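Local coordinates for ribosomal-protein-alanine acetyltransferase (Escherichia coli O157:H7, PDB 5ISV) that probably transfers the acetyl group of acetyl-CoA to the N-terminal alanine of ribosomal protein bS18, as a member of the GNAT family, at residues A[10-15]-A[30-35]; A[41-46]-A[89-94]; A[64-69]-A[113-118]; A[127-132]-A[137-142]. All coordinates share one frame; numbering follows the deposited sequence. Where two conformers were deposited one is given.

Interaction 1: A[10-15]-A[30-35]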
# COMPACT_ATOMS: atom_id res chain seq x y z
N THR A 10 -7.65 16.87 -3.44
CA THR A 10 -9.07 17.06 -3.09
C THR A 10 -9.78 15.76 -2.71
O THR A 10 -10.92 15.80 -2.23
CB THR A 10 -9.84 17.71 -4.23
OG1 THR A 10 -9.58 16.98 -5.43
CG2 THR A 10 -9.41 19.17 -4.41
N ASP A 11 -9.11 14.62 -2.92
CA ASP A 11 -9.57 13.32 -2.46
C ASP A 11 -9.08 12.96 -1.05
O ASP A 11 -9.58 12.00 -0.46
CB ASP A 11 -9.16 12.21 -3.44
CG ASP A 11 -9.71 12.43 -4.83
OD1 ASP A 11 -10.93 12.74 -4.99
OD2 ASP A 11 -8.93 12.29 -5.79
N LEU A 12 -8.15 13.75 -0.50
CA LEU A 12 -7.57 13.39 0.79
C LEU A 12 -8.61 13.44 1.94
O LEU A 12 -8.59 12.57 2.78
CB LEU A 12 -6.27 14.17 1.11
CG LEU A 12 -5.09 13.85 0.17
CD1 LEU A 12 -3.95 14.80 0.50
CD2 LEU A 12 -4.62 12.40 0.31
N PRO A 13 -9.57 14.37 1.93
CA PRO A 13 -10.59 14.28 3.00
C PRO A 13 -11.39 12.95 2.99
O PRO A 13 -11.66 12.37 4.04
CB PRO A 13 -11.49 15.49 2.73
CG PRO A 13 -10.65 16.42 1.95
CD PRO A 13 -9.77 15.58 1.10
N ALA A 14 -11.77 12.47 1.81
CA ALA A 14 -12.41 11.18 1.72
C ALA A 14 -11.49 10.05 2.20
O ALA A 14 -11.95 9.13 2.90
CB ALA A 14 -12.95 10.91 0.31
N ALA A 15 -10.18 10.14 1.90
CA ALA A 15 -9.27 9.08 2.35
C ALA A 15 -9.15 9.12 3.86
O ALA A 15 -9.15 8.06 4.50
CB ALA A 15 -7.93 9.15 1.66
N LYS A 30 -2.50 15.87 9.04
CA LYS A 30 -1.18 16.37 8.68
C LYS A 30 -0.30 15.27 8.09
O LYS A 30 0.46 15.53 7.14
CB LYS A 30 -0.50 16.99 9.90
CG LYS A 30 -0.96 18.41 10.20
CD LYS A 30 0.15 19.23 10.87
CE LYS A 30 0.60 18.65 12.21
NZ LYS A 30 2.01 19.01 12.58
N THR A 31 -0.41 14.04 8.59
CA THR A 31 0.32 12.92 7.97
C THR A 31 -0.14 12.66 6.54
O THR A 31 0.67 12.48 5.64
CB THR A 31 0.20 11.58 8.74
OG1 THR A 31 0.72 11.76 10.05
CG2 THR A 31 1.03 10.49 8.09
N PHE A 32 -1.47 12.67 6.33
CA PHE A 32 -1.94 12.54 4.95
C PHE A 32 -1.44 13.61 4.02
O PHE A 32 -1.01 13.32 2.92
CB PHE A 32 -3.48 12.54 4.85
CG PHE A 32 -4.14 11.17 4.96
CD1 PHE A 32 -4.15 10.27 3.92
CD2 PHE A 32 -4.73 10.82 6.15
CE1 PHE A 32 -4.80 9.04 4.04
CE2 PHE A 32 -5.39 9.62 6.29
CZ PHE A 32 -5.38 8.71 5.23
N ALA A 33 -1.54 14.87 4.44
CA ALA A 33 -0.98 15.99 3.66
C ALA A 33 0.53 15.89 3.39
O ALA A 33 1.05 16.43 2.40
CB ALA A 33 -1.24 17.28 4.41
N SER A 34 1.24 15.26 4.28
CA SER A 34 2.70 15.08 4.13
C SER A 34 3.02 14.03 3.06
O SER A 34 4.03 14.11 2.37
CB SER A 34 3.30 14.68 5.46
OG SER A 34 3.24 15.75 6.39
N ASN A 35 2.15 13.04 2.91
CA ASN A 35 2.41 11.89 2.06
C ASN A 35 1.74 12.05 0.66
O ASN A 35 0.93 11.20 0.22
CB ASN A 35 1.97 10.61 2.78
CG ASN A 35 3.03 10.04 3.73
OD1 ASN A 35 4.01 9.39 3.33
ND2 ASN A 35 2.85 10.33 5.02
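L12 and F32 mark the nearest approach of the two backbones, with their CA atoms 7.1 Å apart. Segment 10-15 runs from a short 3-10 turn into helix 12-22. Segment 30-35 is the C-terminal part of helix 29-34, and N35 is the first residue to leave helical geometry. No hydrogen bond crosses the interface, which is held by apolar side chains. The F32 ring reaches from helix 29-34 to helix 12-22. The CE1 corner of its ring rests on the CB of A15, at 3.9 Å. CZ of F32 approaches the backbone O of A15 obliquely, also at 3.9 Å. In L12, CG lies anti to the carbonyl carbon (chi1 -66°), which turns the fork toward F32, where its two methyls take different parts of that residue. CD2 of L12 meets the ring at CD1 of F32, 4.2 Å away. CD1 of L12 goes to the backbone O of F32 instead, at 4.1 Å. W27 and F54 each meet the F32 ring edge-to-face, extending the packing beyond the two helices. The end of helix 29-34 is tied back by its own side chains. OG of S34 donates to the O of K30 at 2.9 Å. ND2 of N35 donates to the O of T31 at 3.1 Å, from above the carbonyl plane. OD1 of N35 bonds Y40 OH, which helps hold the amide. The F32 side chain lies about 7 Å from that of A70, a predicted acetyl-CoA-binding residue. The arrangement is the helix pair between the first two strands of the GNAT fold.

Interaction 2: A[41-46]-A[89-94]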
# COMPACT_ATOMS: atom_id res chain seq x y z
N LEU A 41 2.76 7.98 -5.87
CA LEU A 41 1.86 7.34 -6.85
C LEU A 41 0.71 6.77 -6.07
O LEU A 41 0.67 5.58 -5.80
CB LEU A 41 2.62 6.26 -7.64
CG LEU A 41 1.93 5.69 -8.89
CD1 LEU A 41 1.77 6.75 -9.95
CD2 LEU A 41 2.69 4.50 -9.45
N ASN A 42 -0.23 7.67 -5.72
CA ASN A 42 -1.33 7.32 -4.82
C ASN A 42 -2.59 7.00 -5.65
O ASN A 42 -2.87 7.68 -6.62
CB ASN A 42 -1.63 8.52 -3.91
CG ASN A 42 -0.47 8.81 -2.95
OD1 ASN A 42 0.36 7.94 -2.74
ND2 ASN A 42 -0.43 9.99 -2.37
N PHE A 43 -3.33 6.03 -5.18
CA PHE A 43 -4.55 5.52 -5.90
C PHE A 43 -5.72 5.42 -4.95
O PHE A 43 -5.58 5.20 -3.74
CB PHE A 43 -4.27 4.13 -6.52
CG PHE A 43 -3.30 4.16 -7.66
CD1 PHE A 43 -3.64 4.78 -8.88
CD2 PHE A 43 -2.02 3.59 -7.52
CE1 PHE A 43 -2.77 4.82 -9.93
CE2 PHE A 43 -1.13 3.65 -8.57
CZ PHE A 43 -1.49 4.27 -9.76
N GLN A 44 -6.93 5.50 -5.55
CA GLN A 44 -8.19 5.29 -4.82
C GLN A 44 -9.05 4.34 -5.64
O GLN A 44 -8.86 4.24 -6.86
CB GLN A 44 -8.91 6.62 -4.66
CG GLN A 44 -9.26 7.31 -5.99
CD GLN A 44 -10.18 8.50 -5.84
OE1 GLN A 44 -11.17 8.43 -5.14
NE2 GLN A 44 -9.84 9.60 -6.50
N LEU A 45 -9.86 3.58 -4.92
CA LEU A 45 -10.88 2.72 -5.58
C LEU A 45 -12.23 3.23 -5.11
O LEU A 45 -12.48 3.39 -3.92
CB LEU A 45 -10.66 1.27 -5.18
CG LEU A 45 -11.56 0.25 -5.89
CD1 LEU A 45 -10.91 -1.10 -6.01
CD2 LEU A 45 -12.93 0.11 -5.21
N THR A 46 -13.11 3.50 -6.07
CA THR A 46 -14.45 4.01 -5.77
C THR A 46 -15.43 2.90 -6.19
O THR A 46 -15.25 2.25 -7.22
CB THR A 46 -14.72 5.29 -6.53
OG1 THR A 46 -14.61 5.04 -7.92
CG2 THR A 46 -13.85 6.43 -6.17
N ILE A 89 0.75 -2.53 -8.50
CA ILE A 89 1.82 -3.41 -8.97
C ILE A 89 1.98 -3.32 -10.49
O ILE A 89 3.10 -3.16 -11.01
CB ILE A 89 1.66 -4.84 -8.48
CG1 ILE A 89 1.78 -4.90 -6.94
CG2 ILE A 89 2.62 -5.80 -9.21
CD1 ILE A 89 1.27 -6.14 -6.23
N ASP A 90 0.85 -3.41 -11.21
CA ASP A 90 0.88 -3.28 -12.65
C ASP A 90 1.47 -1.93 -13.15
O ASP A 90 2.29 -1.90 -14.08
CB ASP A 90 -0.50 -3.53 -13.28
CG ASP A 90 -0.38 -3.94 -14.71
OD1 ASP A 90 0.30 -4.97 -14.95
OD2 ASP A 90 -0.92 -3.24 -15.59
N GLU A 91 1.03 -0.84 -12.53
CA GLU A 91 1.54 0.47 -12.88
C GLU A 91 3.04 0.58 -12.58
O GLU A 91 3.81 1.07 -13.40
CB GLU A 91 0.80 1.56 -12.13
CG GLU A 91 1.21 2.94 -12.61
CD GLU A 91 1.15 3.09 -14.12
OE1 GLU A 91 0.10 2.78 -14.74
OE2 GLU A 91 2.16 3.55 -14.69
N LEU A 92 3.45 0.09 -11.41
CA LEU A 92 4.88 0.07 -11.10
C LEU A 92 5.71 -0.75 -12.09
O LEU A 92 6.76 -0.30 -12.53
CB LEU A 92 5.10 -0.40 -9.69
CG LEU A 92 4.55 0.41 -8.53
CD1 LEU A 92 4.64 -0.38 -7.25
CD2 LEU A 92 5.19 1.78 -8.39
N GLU A 93 5.17 -1.90 -12.52
CA GLU A 93 5.84 -2.73 -13.50
C GLU A 93 5.98 -1.97 -14.83
O GLU A 93 7.02 -2.00 -15.47
CB GLU A 93 5.09 -4.07 -13.66
CG GLU A 93 5.91 -5.17 -14.33
CD GLU A 93 5.89 -5.14 -15.84
OE1 GLU A 93 5.13 -4.35 -16.44
OE2 GLU A 93 6.65 -5.91 -16.43
N LYS A 94 4.90 -1.31 -15.28
CA LYS A 94 4.99 -0.50 -16.50
C LYS A 94 6.10 0.56 -16.47
O LYS A 94 6.69 0.88 -17.49
CB LYS A 94 3.64 0.18 -16.80
CG LYS A 94 2.59 -0.79 -17.32
CD LYS A 94 1.32 -0.13 -17.83
CE LYS A 94 0.17 -0.26 -16.85
NZ LYS A 94 -1.07 0.35 -17.41
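The F43 ring meets E91 at its edge. CG of E91 lies near the ring plane, 4.1 Å from CZ of F43. The ring and the E91 carboxylate are turned 43° apart, and the two side chains cross at about a right angle. H87 meets the same ring edge-to-face, and L84 and L88 also touch F43, so helix 80-94 supplies much of its surroundings. L41 reaches the helix with one methyl. Its CD2 touches CG of E91 at 3.8 Å and CD2 of L92 at 3.8 Å. L41 has CG anti to its backbone N (chi1 -169°), which carries this methyl to the helix. L41 and L92 lie side by side, pointing opposite ways. The E91 chain bends at chi2 (50°), and its carboxylate turns to other partners. OE2 forms a salt bridge with R95, while the pair to K94 NZ is long. E91 was modelled in two conformers, so its details are less certain. Helix 80-94 thus packs against the start of strand 43-47 and against L41 before it. The contact is apolar, joining two leucines, a phenylalanine edge and the aliphatic part of a glutamate. No hydrogen bond crosses it, and in the modelled conformer the E91 charge is probably balanced mainly by R95.

Interaction 3: A[64-69]-A[113-118]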
# COMPACT_ATOMS: atom_id res chain seq x y z
N ALA A 64 9.70 1.38 -4.74
CA ALA A 64 8.45 1.91 -4.22
C ALA A 64 8.20 1.39 -2.82
O ALA A 64 8.56 0.27 -2.49
CB ALA A 64 7.30 1.51 -5.15
N THR A 65 7.62 2.23 -1.96
CA THR A 65 7.28 1.86 -0.62
C THR A 65 5.81 2.23 -0.36
O THR A 65 5.44 3.39 -0.48
CB THR A 65 8.19 2.58 0.38
OG1 THR A 65 9.54 2.16 0.15
CG2 THR A 65 7.83 2.21 1.78
N LEU A 66 5.05 1.23 0.09
CA LEU A 66 3.64 1.43 0.47
C LEU A 66 3.63 2.02 1.89
O LEU A 66 4.07 1.36 2.86
CB LEU A 66 2.89 0.09 0.43
CG LEU A 66 1.40 0.15 0.73
CD1 LEU A 66 0.61 0.85 -0.36
CD2 LEU A 66 0.91 -1.28 0.98
N PHE A 67 3.20 3.26 2.02
CA PHE A 67 3.12 3.95 3.30
C PHE A 67 1.81 3.60 4.04
O PHE A 67 1.79 3.63 5.27
CB PHE A 67 3.31 5.46 3.16
CG PHE A 67 4.76 5.89 3.29
CD1 PHE A 67 5.68 5.59 2.29
CD2 PHE A 67 5.20 6.52 4.44
CE1 PHE A 67 7.04 5.91 2.42
CE2 PHE A 67 6.53 6.91 4.56
CZ PHE A 67 7.44 6.61 3.55
N ASN A 68 0.70 3.34 3.29
CA ASN A 68 -0.56 3.06 3.93
C ASN A 68 -1.53 2.53 2.88
O ASN A 68 -1.46 2.92 1.75
CB ASN A 68 -1.14 4.35 4.53
CG ASN A 68 -2.22 4.08 5.57
OD1 ASN A 68 -2.48 2.95 5.96
ND2 ASN A 68 -2.88 5.14 6.01
N ILE A 69 -2.40 1.64 3.35
CA ILE A 69 -3.53 1.17 2.53
C ILE A 69 -4.65 0.91 3.49
O ILE A 69 -4.44 0.49 4.60
CB ILE A 69 -3.14 -0.09 1.72
CG1 ILE A 69 -4.26 -0.53 0.74
CG2 ILE A 69 -2.72 -1.24 2.66
CD1 ILE A 69 -3.81 -1.56 -0.29
N ALA A 113 -0.90 -13.27 4.76
CA ALA A 113 -1.25 -14.36 3.86
C ALA A 113 -1.60 -13.82 2.44
O ALA A 113 -1.10 -14.32 1.44
CB ALA A 113 -2.41 -15.12 4.46
N LEU A 114 -2.42 -12.77 2.38
CA LEU A 114 -2.76 -12.13 1.11
C LEU A 114 -1.51 -11.62 0.38
O LEU A 114 -1.33 -11.86 -0.81
CB LEU A 114 -3.75 -10.99 1.35
CG LEU A 114 -4.40 -10.27 0.17
CD1 LEU A 114 -5.74 -9.65 0.57
CD2 LEU A 114 -3.56 -9.21 -0.49
N TYR A 115 -0.63 -10.91 1.11
CA TYR A 115 0.59 -10.37 0.50
C TYR A 115 1.46 -11.51 -0.02
O TYR A 115 2.02 -11.40 -1.12
CB TYR A 115 1.33 -9.41 1.47
CG TYR A 115 0.57 -8.09 1.72
CD1 TYR A 115 -0.06 -7.42 0.71
CD2 TYR A 115 0.52 -7.52 3.00
CE1 TYR A 115 -0.71 -6.23 0.96
CE2 TYR A 115 -0.13 -6.33 3.25
CZ TYR A 115 -0.77 -5.69 2.22
OH TYR A 115 -1.50 -4.52 2.35
N GLU A 116 1.56 -12.60 0.73
CA GLU A 116 2.38 -13.72 0.27
C GLU A 116 1.82 -14.25 -1.04
O GLU A 116 2.57 -14.59 -1.96
CB GLU A 116 2.39 -14.85 1.25
CG GLU A 116 2.98 -14.62 2.60
CD GLU A 116 2.66 -15.80 3.53
OE1 GLU A 116 1.68 -16.62 3.28
OE2 GLU A 116 3.39 -15.90 4.51
N SER A 117 0.49 -14.32 -1.14
CA SER A 117 -0.14 -14.84 -2.38
C SER A 117 0.10 -13.93 -3.59
O SER A 117 0.00 -14.38 -4.75
CB SER A 117 -1.63 -15.08 -2.15
OG SER A 117 -2.37 -13.88 -2.27
N LEU A 118 0.39 -12.65 -3.35
CA LEU A 118 0.77 -11.73 -4.40
C LEU A 118 2.24 -11.74 -4.77
O LEU A 118 2.64 -11.01 -5.68
CB LEU A 118 0.34 -10.30 -4.05
CG LEU A 118 -1.15 -10.03 -3.90
CD1 LEU A 118 -1.42 -8.64 -3.36
CD2 LEU A 118 -1.86 -10.22 -5.23
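Y115 and I69 come from opposite sides and overlap at their ends, and only the phenol oxygen of the tyrosine makes the contact. OH of Y115 lies 3.5 Å from CG2 of I69. It is also 4.3 Å from CD2 of L66, the other residue of the strand that it approaches. The backbones stay far apart: the nearest CA atoms, of L66 and Y115, are 12.2 Å from each other. The length of the tyrosine bridges this gap, and its first torsion (chi1 -69°, CG anti to the carbonyl carbon) directs the ring from helix 109-117 to the strand. I69 presents its branch methyl, while its CG1 arm runs anti to the backbone N (chi1 -175°). L85 of helix 80-94 touches both I69 and Y115. L102 touches both L66 and Y115, and F120 meets the tyrosine ring with planes about 60° apart. No hydrogen bond crosses between the segments. On the helix side, OG of S117 donates to the O of L114 at 2.7 Å and also bonds R82. On the strand side, F67 and N68 both face I56, forming a classic beta bulge of the kind found in the fourth strand of GNAT proteins. I69 is a predicted acetyl-CoA-binding residue and Y115 the predicted proton donor. The contact is therefore consistent with the GNAT active-site cleft, where a helix-borne tyrosine points its hydroxyl at the acetyl-CoA-binding strand.

Interaction 4: A[127-132]-A[137-142]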
# COMPACT_ATOMS: atom_id res chain seq x y z
N ARG A 127 11.58 -5.93 15.85
CA ARG A 127 11.05 -6.31 17.14
C ARG A 127 10.37 -5.14 17.83
O ARG A 127 10.94 -4.07 17.99
CB ARG A 127 12.18 -6.87 18.06
CG ARG A 127 11.68 -7.48 19.37
CD ARG A 127 12.79 -8.03 20.28
NE ARG A 127 12.25 -8.34 21.60
CZ ARG A 127 12.97 -8.67 22.68
NH1 ARG A 127 14.31 -8.73 22.62
NH2 ARG A 127 12.36 -8.93 23.82
N ASN A 128 9.12 -5.34 18.24
CA ASN A 128 8.38 -4.38 19.08
C ASN A 128 8.27 -2.98 18.45
O ASN A 128 8.19 -1.96 19.17
CB ASN A 128 9.00 -4.33 20.50
CG ASN A 128 8.65 -5.56 21.30
OD1 ASN A 128 7.59 -6.15 21.10
ND2 ASN A 128 9.52 -5.96 22.17
N TYR A 129 8.23 -2.94 17.10
CA TYR A 129 8.20 -1.69 16.36
C TYR A 129 6.93 -0.87 16.58
O TYR A 129 6.94 0.36 16.56
CB TYR A 129 8.43 -1.92 14.86
CG TYR A 129 8.52 -0.65 14.08
CD1 TYR A 129 9.71 0.11 14.16
CD2 TYR A 129 7.44 -0.13 13.37
CE1 TYR A 129 9.85 1.28 13.48
CE2 TYR A 129 7.56 1.07 12.69
CZ TYR A 129 8.76 1.79 12.76
OH TYR A 129 8.85 2.95 12.06
N TYR A 130 5.80 -1.55 16.72
CA TYR A 130 4.51 -0.90 16.78
C TYR A 130 3.94 -0.93 18.16
O TYR A 130 4.01 -1.96 18.82
CB TYR A 130 3.48 -1.56 15.82
CG TYR A 130 3.69 -1.26 14.35
CD1 TYR A 130 3.54 0.03 13.87
CD2 TYR A 130 4.05 -2.25 13.43
CE1 TYR A 130 3.74 0.35 12.54
CE2 TYR A 130 4.26 -1.93 12.07
CZ TYR A 130 4.10 -0.61 11.64
OH TYR A 130 4.32 -0.33 10.30
N PRO A 131 3.23 0.15 18.55
CA PRO A 131 2.44 0.06 19.79
C PRO A 131 1.17 -0.74 19.59
O PRO A 131 0.58 -0.75 18.50
CB PRO A 131 2.09 1.53 20.08
CG PRO A 131 1.95 2.11 18.73
CD PRO A 131 3.03 1.45 17.89
N THR A 132 0.76 -1.44 20.63
CA THR A 132 -0.58 -1.98 20.70
C THR A 132 -1.34 -1.39 21.88
O THR A 132 -0.84 -0.59 22.67
CB THR A 132 -0.59 -3.54 20.80
OG1 THR A 132 -0.05 -3.94 22.07
CG2 THR A 132 0.22 -4.18 19.66
N GLU A 137 4.13 -4.73 19.42
CA GLU A 137 4.18 -5.87 18.50
C GLU A 137 5.17 -5.61 17.37
O GLU A 137 5.50 -4.45 17.06
CB GLU A 137 2.78 -6.22 17.94
CG GLU A 137 2.19 -5.31 16.87
CD GLU A 137 0.90 -5.86 16.27
OE1 GLU A 137 0.01 -5.04 16.01
OE2 GLU A 137 0.82 -7.08 16.02
N ASP A 138 5.64 -6.69 16.79
CA ASP A 138 6.61 -6.63 15.73
C ASP A 138 6.00 -6.08 14.44
O ASP A 138 4.77 -6.21 14.18
CB ASP A 138 7.20 -8.01 15.44
CG ASP A 138 7.99 -8.62 16.62
OD1 ASP A 138 8.24 -7.97 17.67
OD2 ASP A 138 8.31 -9.81 16.49
N ALA A 139 6.84 -5.47 13.64
CA ALA A 139 6.58 -5.14 12.25
C ALA A 139 7.26 -6.17 11.37
O ALA A 139 8.36 -6.64 11.68
CB ALA A 139 7.13 -3.77 11.93
N ILE A 140 6.57 -6.60 10.31
CA ILE A 140 7.17 -7.46 9.31
C ILE A 140 7.38 -6.58 8.12
O ILE A 140 6.40 -5.97 7.63
CB ILE A 140 6.25 -8.65 8.90
CG1 ILE A 140 5.72 -9.41 10.12
CG2 ILE A 140 6.97 -9.57 7.93
CD1 ILE A 140 6.78 -10.00 11.01
N ILE A 141 8.58 -6.51 7.60
CA ILE A 141 8.90 -5.79 6.38
C ILE A 141 8.84 -6.83 5.28
O ILE A 141 9.48 -7.87 5.35
CB ILE A 141 10.31 -5.14 6.43
CG1 ILE A 141 10.31 -4.02 7.44
CG2 ILE A 141 10.65 -4.52 5.09
CD1 ILE A 141 9.65 -4.27 8.76
N MET A 142 8.02 -6.56 4.27
CA MET A 142 7.89 -7.44 3.11
C MET A 142 8.32 -6.74 1.83
O MET A 142 8.12 -5.52 1.66
CB MET A 142 6.45 -7.98 3.01
CG MET A 142 5.90 -8.51 4.33
SD MET A 142 4.31 -9.34 4.15
CE MET A 142 4.85 -10.88 3.46
O HOH W 1 7.65 -8.87 20.22
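The Y130 side chain runs alongside E137 and A139. Its CB lies 3.7 Å from the backbone O of E137. With CG anti to the carbonyl carbon (chi1 -74°), the ring passes along A139. CD2 of Y130 is 3.7 Å from CB of A139, and CE2 comes closer, 3.4 Å from that same methyl. The backbone O of D138 lies at the ring edge, near its plane. CD2 of Y129 stands 3.6 Å above the Y130 ring plane, over its centre. The Y130 side chain also touches E103, the predicted proton acceptor. The backbones pair here as an antiparallel, hydrogen-bonded pair of Y130 and E137. N of Y130 donates to O of E137 at 2.9 Å, and N of E137 donates to O of Y130 at 2.8 Å. Y129 and Y130 both face E137, a classic beta bulge. At the turn, N of N128 donates to OD1 of D138 at 2.8 Å with an angle of 164°, on the anti side of the carboxylate. A water also lies within hydrogen-bonding distance of this OD1 and of OD1 of N128. CG2 of T132 packs against CG of E137, 3.6 Å away, while the E137 carboxylate reaches R105 and S107. Across the two segments, two backbone bonds and one from backbone N-H to carboxylate join the chains. The backbone N-H of N128 would probably favour the ionised form of D138. The aromatic side chain of Y130, packed against the A139 methyl, is carried beside the predicted catalytic glutamate.

Interaction 1 comes first along the chain and joins the two helices after strand 2-6. Interactions 2 and 3 follow, and their segments alternate: 41-46, 64-69, 89-94, 113-118. Interaction 4 lies in the hairpin at one edge of the mixed sheet. Interactions 2 and 3 have centres about 12 Å apart and touch where L92 meets A64. Interactions 3 and 4, about 15 Å apart, touch through Y115 and M142. Interactions 2 and 4 lie on opposite sides of the chain's centre, about 26 Å apart. Interaction 1 touches interaction 2 through N35 and N42. Interactions 2 and 3 join helices to the sheet, with predicted active-site residues at or near interactions 3 and 4.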